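Lasso peptide isopeptidase AtxE2 (Asticcacaulis excentricus, PDB 5TXC) hydrolyses the isopeptide bond of the lasso peptides astexin-2 and astexin-3, recognising their threaded form and converting them to linear peptides. Local coordinates at residues 151-156 with 165-170; 415-420 with 465-470. All coordinates share one frame; numbering follows the deposited sequence.

In the fold
Interaction 1 comes first along the chain and is complete before interaction 2 begins; their centres lie about 43 Å apart, on opposite sides of the centre of the chain, and their nearest atoms are about 31 Å from each other. They share no sheet. In interaction 1, strands 150-157 and 165-167 form the outer hairpin of a four-stranded antiparallel sheet, one of several that precede the hydrolase part, as in the beta-propeller of prolyl oligopeptidases. Interaction 2 pairs strands 414-421 and 463-467 of the large mixed sheet, which also carries the strand leading to the nucleophile Ser527. Interaction 1 lies away from the catalytic residues, whereas interaction 2 comes close to the catalytically important Tyr438.

Interaction 1 of 2, residues 151-156 with 165-170; sequences VRVWRA and PVIEDA
Pro165 lies flat over one face of the Trp154 indole, its CD 3.6 Å from the centroid of the six-membered ring and 8° off the ring normal, a CH-pi contact made almost straight down onto the face. The indole CG sits beside the backbone N (chi1 -77°), which brings the ring back alongside the proline although the CB of Trp154 points away from residues 165-170. Replacing Trp154 by an alanine would probably deprive Pro165 of the aromatic face it rests on and open a gap beside the proline ring. Next to this pair the extended Arg152 chain runs alongside Glu168; CB of Arg152 starts 3.3 Å from Ile167 O, and NE meets Glu168 OE1 at 3.5 Å in a salt bridge. That oxygen lies at the guanidinium edge and in its plane, but the carboxylate is turned 81° from it. NH1 of Arg152 binds Asp147 O, and OE2 of Glu168 has a second charged partner in Arg150. On the other face of the hairpin Val153 and Ile167 stand side by side, CB to CB 3.8 Å. Val166 and Ile167 both face Val153, a classic beta bulge: Val153 O accepts from both Val166 N (2.8 Å) and Ile167 N (3.2 Å), while Val153 N donates to Ile167 O. Val166 CG2 reaches 3.6 Å from CG of Arg155, whose chain bends at chi2 and chi3. Strand 140-147 pairs with the other edge of strand 150-157, its Arg145 making a cation-pi contact with Trp154, while Val176 of strand 175-178 and Leu184 and Tyr186 of strand 183-188 cover Val153 and Ile167 from the next sheet.

Interaction 2 of 2, residues 415-420 with 465-470; sequences VFSDLV and LSFHSP
Strands 415-420 and 465-467 run antiparallel, their axes 157° apart, and Asp418 and Ser466 form a hydrogen-bonded pair in which Asp418 N donates to Ser466 O (3.1 Å) and Ser466 N to Asp418 O (2.8 Å). Beyond it, His468 N donates to Ser417 OG at 3.3 Å, and that hydroxyl in turn gives its proton to Phe416 O. The Phe416 and His468 rings form an offset stack, centroids 4.5 Å apart and planes at 21°, with Phe416 CZ over the imidazole face near its rim; His468 CG, anti to the carbonyl carbon (chi1 -66°), carries the imidazole there. This antiparallel pair lies within the mixed sheet of the alpha/beta-hydrolase fold, where strand 463-467 next runs parallel to strand 431-437. A water in the imidazole plane lies 2.6 Å from His468 NE2 and joins it to Ser466 OG and, by donating, to Asp418 OD2, which also forms a salt bridge with Arg404. A second water links Phe416 N to His468 O. At the far end Val415 CG2 meets Pro470 CB at 3.6 Å. Leu503 and Leu506 of helix 494-512 pack on Phe467, and the His468 side chain comes within about 4 Å of the side chain of Tyr438, which stabilises the alkoxide intermediate.

Interaction 1 of 2, residues 151-156 with 165-170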
loop_
_atom_site.group_PDB
_atom_site.type_symbol
_atom_site.label_atom_id
_atom_site.label_comp_id
_atom_site.label_asym_id
_atom_site.label_seq_id
_atom_site.Cartn_x
_atom_site.Cartn_y
_atom_site.Cartn_z
ATOM N N VAL A 151 7.540 -21.353 -1.671
ATOM C CA VAL A 151 8.307 -20.327 -2.377
ATOM C C VAL A 151 9.676 -20.900 -2.724
ATOM O O VAL A 151 10.397 -21.388 -1.844
ATOM C CB VAL A 151 8.455 -19.041 -1.544
ATOM C CG1 VAL A 151 9.213 -18.005 -2.362
ATOM C CG2 VAL A 151 7.103 -18.488 -1.091
ATOM N N ARG A 152 10.011 -20.869 -4.012
ATOM C CA ARG A 152 11.243 -21.403 -4.570
ATOM C C ARG A 152 12.061 -20.287 -5.215
ATOM O O ARG A 152 11.562 -19.189 -5.468
ATOM C CB ARG A 152 10.949 -22.481 -5.629
ATOM C CG ARG A 152 10.360 -23.767 -5.097
ATOM C CD ARG A 152 9.916 -24.683 -6.227
ATOM N NE ARG A 152 9.140 -25.804 -5.708
ATOM C CZ ARG A 152 7.825 -25.751 -5.531
ATOM N NH1 ARG A 152 7.176 -24.642 -5.841
ATOM N NH2 ARG A 152 7.166 -26.791 -5.050
ATOM N N VAL A 153 13.341 -20.590 -5.519
ATOM C CA VAL A 153 14.113 -19.783 -6.458
ATOM C C VAL A 153 13.994 -20.400 -7.849
ATOM O O VAL A 153 14.182 -21.607 -8.027
ATOM C CB VAL A 153 15.593 -19.675 -6.030
ATOM C CG1 VAL A 153 16.348 -18.686 -6.931
ATOM C CG2 VAL A 153 15.704 -19.235 -4.599
ATOM N N TRP A 154 13.773 -19.558 -8.848
ATOM C CA TRP A 154 13.718 -19.953 -10.245
ATOM C C TRP A 154 14.814 -19.209 -11.005
ATOM O O TRP A 154 15.236 -18.128 -10.586
ATOM C CB TRP A 154 12.358 -19.583 -10.876
ATOM C CG TRP A 154 11.200 -20.464 -10.545
ATOM C CD1 TRP A 154 10.709 -20.750 -9.305
ATOM C CD2 TRP A 154 10.373 -21.171 -11.478
ATOM N NE1 TRP A 154 9.631 -21.599 -9.410
ATOM C CE2 TRP A 154 9.408 -21.869 -10.737
ATOM C CE3 TRP A 154 10.364 -21.288 -12.869
ATOM C CZ2 TRP A 154 8.447 -22.675 -11.339
ATOM C CZ3 TRP A 154 9.397 -22.085 -13.468
ATOM C CH2 TRP A 154 8.458 -22.761 -12.704
ATOM N N ARG A 155 15.277 -19.775 -12.123
ATOM C CA ARG A 155 16.188 -19.072 -13.024
ATOM C C ARG A 155 15.603 -19.056 -14.423
ATOM O O ARG A 155 14.956 -20.009 -14.845
ATOM C CB ARG A 155 17.610 -19.675 -13.123
ATOM C CG ARG A 155 17.642 -21.118 -13.546
ATOM C CD ARG A 155 18.742 -21.413 -14.567
ATOM N NE ARG A 155 20.067 -20.956 -14.173
ATOM C CZ ARG A 155 21.133 -21.041 -14.970
ATOM N NH1 ARG A 155 21.003 -21.567 -16.181
ATOM N NH2 ARG A 155 22.327 -20.602 -14.569
ATOM N N ALA A 156 15.919 -18.008 -15.173
ATOM C CA ALA A 156 15.303 -17.790 -16.467
ATOM C C ALA A 156 16.313 -17.225 -17.449
ATOM O O ALA A 156 17.113 -16.353 -17.097
ATOM C CB ALA A 156 14.121 -16.829 -16.362
ATOM N N PRO A 165 12.392 -24.277 -11.913
ATOM C CA PRO A 165 12.851 -23.982 -10.551
ATOM C C PRO A 165 14.252 -24.516 -10.321
ATOM O O PRO A 165 14.741 -25.372 -11.048
ATOM C CB PRO A 165 11.849 -24.721 -9.660
ATOM C CG PRO A 165 11.217 -25.722 -10.555
ATOM C CD PRO A 165 11.192 -25.119 -11.918
ATOM N N VAL A 166 14.890 -24.021 -9.263
ATOM C CA VAL A 166 16.318 -24.257 -9.083
ATOM C C VAL A 166 16.672 -24.537 -7.622
ATOM O O VAL A 166 17.487 -25.418 -7.344
ATOM C CB VAL A 166 17.101 -23.077 -9.696
ATOM C CG1 VAL A 166 17.951 -22.347 -8.688
ATOM C CG2 VAL A 166 17.898 -23.546 -10.915
ATOM N N ILE A 167 16.128 -23.760 -6.680
ATOM C CA ILE A 167 16.333 -24.008 -5.255
ATOM C C ILE A 167 14.982 -24.232 -4.600
ATOM O O ILE A 167 14.041 -23.456 -4.812
ATOM C CB ILE A 167 17.080 -22.877 -4.530
ATOM C CG1 ILE A 167 18.365 -22.481 -5.259
ATOM C CG2 ILE A 167 17.441 -23.356 -3.162
ATOM C CD1 ILE A 167 19.020 -21.211 -4.683
ATOM N N GLU A 168 14.899 -25.289 -3.801
ATOM C CA GLU A 168 13.704 -25.676 -3.075
ATOM C C GLU A 168 14.130 -26.261 -1.739
ATOM O O GLU A 168 15.139 -26.962 -1.666
ATOM C CB GLU A 168 12.901 -26.650 -3.952
ATOM C CG GLU A 168 11.603 -27.176 -3.394
ATOM C CD GLU A 168 11.003 -28.290 -4.267
ATOM O OE1 GLU A 168 11.390 -28.418 -5.456
ATOM O OE2 GLU A 168 10.175 -29.069 -3.748
ATOM N N ASP A 169 13.394 -25.954 -0.678
ATOM C CA ASP A 169 13.765 -26.409 0.661
ATOM C C ASP A 169 12.493 -26.639 1.480
ATOM O O ASP A 169 11.378 -26.389 1.016
ATOM C CB ASP A 169 14.699 -25.396 1.339
ATOM C CG ASP A 169 15.852 -26.061 2.124
ATOM O OD1 ASP A 169 15.618 -26.977 2.950
ATOM O OD2 ASP A 169 17.010 -25.650 1.924
ATOM N N ALA A 170 12.667 -27.121 2.716
ATOM C CA ALA A 170 11.529 -27.361 3.604
ATOM C C ALA A 170 10.800 -26.080 3.956
ATOM O O ALA A 170 9.628 -26.124 4.344
ATOM C CB ALA A 170 11.976 -28.025 4.907
#

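Interaction 2 of 2, residues 415-420 with 465-470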
loop_
_atom_site.group_PDB
_atom_site.type_symbol
_atom_site.label_atom_id
_atom_site.label_comp_id
_atom_site.label_asym_id
_atom_site.label_seq_id
_atom_site.Cartn_x
_atom_site.Cartn_y
_atom_site.Cartn_z
ATOM N N VAL A 415 -3.413 20.594 3.312
ATOM C CA VAL A 415 -4.133 19.403 2.887
ATOM C C VAL A 415 -4.221 19.420 1.366
ATOM O O VAL A 415 -4.430 20.479 0.767
ATOM C CB VAL A 415 -5.555 19.359 3.513
ATOM C CG1 VAL A 415 -6.341 18.127 3.050
ATOM C CG2 VAL A 415 -5.485 19.409 5.030
ATOM N N PHE A 416 -4.077 18.252 0.738
ATOM C CA PHE A 416 -4.477 18.083 -0.653
ATOM C C PHE A 416 -5.355 16.844 -0.800
ATOM O O PHE A 416 -5.379 15.965 0.056
ATOM C CB PHE A 416 -3.280 17.993 -1.593
ATOM C CG PHE A 416 -2.701 16.622 -1.718
ATOM C CD1 PHE A 416 -1.786 16.159 -0.796
ATOM C CD2 PHE A 416 -3.034 15.811 -2.798
ATOM C CE1 PHE A 416 -1.228 14.904 -0.909
ATOM C CE2 PHE A 416 -2.487 14.554 -2.917
ATOM C CZ PHE A 416 -1.591 14.094 -1.967
ATOM N N SER A 417 -6.070 16.791 -1.916
ATOM C CA SER A 417 -6.940 15.698 -2.309
ATOM C C SER A 417 -7.280 15.922 -3.777
ATOM O O SER A 417 -7.068 17.012 -4.314
ATOM C CB SER A 417 -8.215 15.656 -1.448
ATOM O OG SER A 417 -7.949 15.075 -0.178
ATOM N N ASP A 418 -7.778 14.884 -4.432
ATOM C CA ASP A 418 -8.185 14.968 -5.833
ATOM C C ASP A 418 -9.695 14.804 -5.968
ATOM O O ASP A 418 -10.302 13.942 -5.321
ATOM C CB ASP A 418 -7.463 13.906 -6.651
ATOM C CG ASP A 418 -5.958 14.159 -6.714
ATOM O OD1 ASP A 418 -5.538 15.188 -7.264
ATOM O OD2 ASP A 418 -5.197 13.339 -6.167
ATOM N N LEU A 419 -10.292 15.635 -6.808
ATOM C CA LEU A 419 -11.704 15.569 -7.135
ATOM C C LEU A 419 -11.830 14.887 -8.480
ATOM O O LEU A 419 -11.158 15.281 -9.433
ATOM C CB LEU A 419 -12.327 16.960 -7.204
ATOM C CG LEU A 419 -13.782 17.085 -7.712
ATOM C CD1 LEU A 419 -14.815 16.506 -6.718
ATOM C CD2 LEU A 419 -14.119 18.532 -8.074
ATOM N N VAL A 420 -12.642 13.835 -8.543
ATOM C CA VAL A 420 -12.833 13.083 -9.777
ATOM C C VAL A 420 -14.283 13.285 -10.197
ATOM O O VAL A 420 -15.200 13.044 -9.406
ATOM C CB VAL A 420 -12.482 11.593 -9.591
ATOM C CG1 VAL A 420 -12.536 10.836 -10.917
ATOM C CG2 VAL A 420 -11.094 11.439 -8.991
ATOM N N LEU A 465 -14.162 11.980 -4.174
ATOM C CA LEU A 465 -13.087 12.631 -3.463
ATOM C C LEU A 465 -12.067 11.570 -3.111
ATOM O O LEU A 465 -12.371 10.659 -2.348
ATOM C CB LEU A 465 -13.611 13.329 -2.215
ATOM C CG LEU A 465 -12.557 14.077 -1.419
ATOM C CD1 LEU A 465 -12.034 15.200 -2.281
ATOM C CD2 LEU A 465 -13.226 14.662 -0.184
ATOM N N SER A 466 -10.865 11.690 -3.676
ATOM C CA SER A 466 -9.744 10.827 -3.323
ATOM C C SER A 466 -8.991 11.577 -2.220
ATOM O O SER A 466 -8.344 12.598 -2.463
ATOM C CB SER A 466 -8.904 10.529 -4.565
ATOM O OG SER A 466 -7.841 9.640 -4.311
ATOM N N PHE A 467 -9.152 11.120 -0.988
ATOM C CA PHE A 467 -8.808 11.894 0.193
ATOM C C PHE A 467 -7.474 11.426 0.747
ATOM O O PHE A 467 -7.308 10.242 1.038
ATOM C CB PHE A 467 -9.905 11.740 1.258
ATOM C CG PHE A 467 -9.534 12.283 2.610
ATOM C CD1 PHE A 467 -9.445 13.650 2.830
ATOM C CD2 PHE A 467 -9.289 11.426 3.666
ATOM C CE1 PHE A 467 -9.112 14.159 4.076
ATOM C CE2 PHE A 467 -8.947 11.916 4.895
ATOM C CZ PHE A 467 -8.867 13.305 5.104
ATOM N N HIS A 468 -6.558 12.363 0.966
ATOM C CA HIS A 468 -5.246 12.062 1.540
ATOM C C HIS A 468 -5.231 12.722 2.897
ATOM O O HIS A 468 -5.262 13.951 2.986
ATOM C CB HIS A 468 -4.127 12.597 0.652
ATOM C CG HIS A 468 -4.047 11.910 -0.674
ATOM N ND1 HIS A 468 -3.160 10.884 -0.931
ATOM C CD2 HIS A 468 -4.789 12.058 -1.803
ATOM C CE1 HIS A 468 -3.343 10.448 -2.167
ATOM N NE2 HIS A 468 -4.323 11.142 -2.719
ATOM N N SER A 469 -5.254 11.924 3.949
ATOM C CA SER A 469 -5.341 12.525 5.271
ATOM C C SER A 469 -4.075 13.334 5.538
ATOM O O SER A 469 -2.974 12.877 5.223
ATOM C CB SER A 469 -5.568 11.476 6.361
ATOM O OG SER A 469 -4.579 10.499 6.318
ATOM N N PRO A 470 -4.198 14.545 6.066
ATOM C CA PRO A 470 -3.023 15.384 6.302
ATOM C C PRO A 470 -2.248 14.936 7.534
ATOM O O PRO A 470 -2.728 14.170 8.365
ATOM C CB PRO A 470 -3.634 16.761 6.548
ATOM C CG PRO A 470 -4.971 16.437 7.199
ATOM C CD PRO A 470 -5.449 15.191 6.507
HETATM O O HOH W 1 -3.259 16.079 2.455
HETATM O O HOH W 2 -5.648 11.064 -4.989
#